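PDB 6GF6: zona pellucida sperm-binding protein 1 from Gallus gallus, which is an egg-coat component that probably cross-links egg coat filaments through homodimers of its ZP-N1 domain, the part in this chain. Local coordinates for residues V35-E38 against F39-F43. The protein carries 2 engineered substitutions. Numbering follows the deposited sequence.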
loop_
_atom_site.group_PDB
_atom_site.type_symbol
_atom_site.label_atom_id
_atom_site.label_comp_id
_atom_site.label_asym_id
_atom_site.label_seq_id
_atom_site.Cartn_x
_atom_site.Cartn_y
_atom_site.Cartn_z
ATOM N N VAL B 35 14.033 -7.782 -1.752
ATOM C CA VAL B 35 13.576 -8.345 -3.016
ATOM C C VAL B 35 14.774 -8.907 -3.766
ATOM O O VAL B 35 15.836 -8.277 -3.829
ATOM C CB VAL B 35 12.842 -7.281 -3.852
ATOM C CG1 VAL B 35 12.452 -7.843 -5.212
ATOM C CG2 VAL B 35 11.614 -6.779 -3.109
ATOM N N LEU B 36 14.608 -10.099 -4.332
ATOM C CA LEU B 36 15.666 -10.785 -5.063
ATOM C C LEU B 36 15.360 -10.810 -6.554
ATOM O O LEU B 36 14.206 -10.987 -6.959
ATOM C CB LEU B 36 15.848 -12.221 -4.563
ATOM C CG LEU B 36 16.054 -12.407 -3.062
ATOM C CD1 LEU B 36 16.128 -13.891 -2.741
ATOM C CD2 LEU B 36 17.314 -11.694 -2.594
ATOM N N ASP B 37 16.389 -10.590 -7.366
ATOM C CA ASP B 37 16.297 -10.758 -8.809
ATOM C C ASP B 37 17.020 -12.045 -9.196
ATOM O O ASP B 37 17.571 -12.751 -8.349
ATOM C CB ASP B 37 16.842 -9.521 -9.538
ATOM C CG ASP B 37 18.354 -9.373 -9.440
ATOM O OD1 ASP B 37 19.026 -10.207 -8.798
ATOM O OD2 ASP B 37 18.872 -8.379 -9.997
ATOM N N GLU B 38 16.999 -12.360 -10.492
ATOM C CA GLU B 38 17.598 -13.602 -10.967
ATOM C C GLU B 38 19.114 -13.636 -10.793
ATOM O O GLU B 38 19.714 -14.704 -10.953
ATOM C CB GLU B 38 17.229 -13.831 -12.437
ATOM C CG GLU B 38 17.710 -12.757 -13.408
ATOM C CD GLU B 38 16.695 -11.643 -13.603
ATOM O OE1 GLU B 38 15.822 -11.464 -12.727
ATOM O OE2 GLU B 38 16.769 -10.948 -14.639
ATOM N N PHE B 39 19.741 -12.515 -10.455
ATOM C CA PHE B 39 21.180 -12.469 -10.240
ATOM C C PHE B 39 21.553 -12.524 -8.770
ATOM O O PHE B 39 22.738 -12.432 -8.443
ATOM C CB PHE B 39 21.764 -11.195 -10.860
ATOM C CG PHE B 39 21.472 -11.046 -12.325
ATOM C CD1 PHE B 39 22.243 -11.709 -13.266
ATOM C CD2 PHE B 39 20.416 -10.262 -12.762
ATOM C CE1 PHE B 39 21.981 -11.580 -14.619
ATOM C CE2 PHE B 39 20.145 -10.131 -14.112
ATOM C CZ PHE B 39 20.929 -10.796 -15.042
ATOM N N GLY B 40 20.578 -12.686 -7.877
ATOM C CA GLY B 40 20.872 -12.720 -6.460
ATOM C C GLY B 40 21.044 -11.376 -5.788
ATOM O O GLY B 40 21.466 -11.337 -4.628
ATOM N N THR B 41 20.762 -10.269 -6.470
ATOM C CA THR B 41 20.855 -8.965 -5.822
ATOM C C THR B 41 19.741 -8.818 -4.792
ATOM O O THR B 41 18.630 -9.318 -4.983
ATOM C CB THR B 41 20.752 -7.832 -6.844
ATOM O OG1 THR B 41 21.746 -7.993 -7.856
ATOM C CG2 THR B 41 20.938 -6.487 -6.175
ATOM N N ARG B 42 20.053 -8.157 -3.682
ATOM C CA ARG B 42 19.095 -7.953 -2.603
ATOM C C ARG B 42 18.713 -6.475 -2.592
ATOM O O ARG B 42 19.523 -5.620 -2.221
ATOM C CB ARG B 42 19.684 -8.401 -1.267
ATOM C CG ARG B 42 19.899 -9.912 -1.179
ATOM C CD ARG B 42 21.048 -10.309 -0.256
ATOM N NE ARG B 42 20.843 -9.878 1.130
ATOM C CZ ARG B 42 21.461 -8.853 1.721
ATOM N NH1 ARG B 42 21.184 -8.564 2.987
ATOM N NH2 ARG B 42 22.353 -8.113 1.066
ATOM N N PHE B 43 17.456 -6.190 -2.913
ATOM C CA PHE B 43 16.965 -4.823 -3.048
ATOM C C PHE B 43 16.214 -4.428 -1.789
ATOM O O PHE B 43 15.266 -5.106 -1.387
ATOM C CB PHE B 43 16.043 -4.657 -4.259
ATOM C CG PHE B 43 16.697 -4.928 -5.573
ATOM C CD1 PHE B 43 16.782 -6.217 -6.067
ATOM C CD2 PHE B 43 17.223 -3.888 -6.327
ATOM C CE1 PHE B 43 17.389 -6.469 -7.288
ATOM C CE2 PHE B 43 17.831 -4.131 -7.553
ATOM C CZ PHE B 43 17.913 -5.425 -8.033
HETATM O O HOH W 1 21.084 -7.268 -10.300
#
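D37 reaches across a beta-hairpin turn to F39 and T41, a worked example of an Asx turn (D37 OD1 to F39 N) laid over the type I turn between two antiparallel strands. The hairpin joins strand 30-36 to strand 42-44 in the Ig-like ZP-N1 domain, and D37 to G40 make the type I turn, with G40 N bonded to D37 O at 3.0 Å. With CG of D37 between the backbone N and the carbonyl carbon, chi1 71° brings the carboxylate in toward the amides of F39 and T41. D37 OD1 is then gripped twice, by F39 N and by T41 N, each at 2.9 Å. The two donors come from opposite faces of the carboxylate, F39 N the farther from its plane and its bond the more bent, which should restrain the rotation of the group. OD2 accepts a bond from a water that is also hydrogen-bonded to T41 OG1, and it lies at the ring edge of F39. With an alanine here, the amides of F39 and T41 would probably lose their shared acceptor and the water its carboxylate partner, leaving the turn less firmly set.

F39 lies alongside E38, whose CG sits over one face of the F39 ring, 4.0 Å from its centroid, in a CH-pi contact. F43 belongs to the strand end: V35 and F43 form a hydrogen-bonded pair, V35 N to F43 O and F43 N to V35 O, the latter at 2.8 Å. Beyond the hairpin, the F43 ring meets that of H73, while R42 NH1 forms a salt bridge with E88 OE2 and R42 NE a hydrogen bond with Q86 OE1, both partners on strand 80-90. The planes of the D37 carboxylate and the F43 ring are 77° apart, the two side chains crossing at about a right angle, with F43 CE1 3.6 Å from D37 OD2.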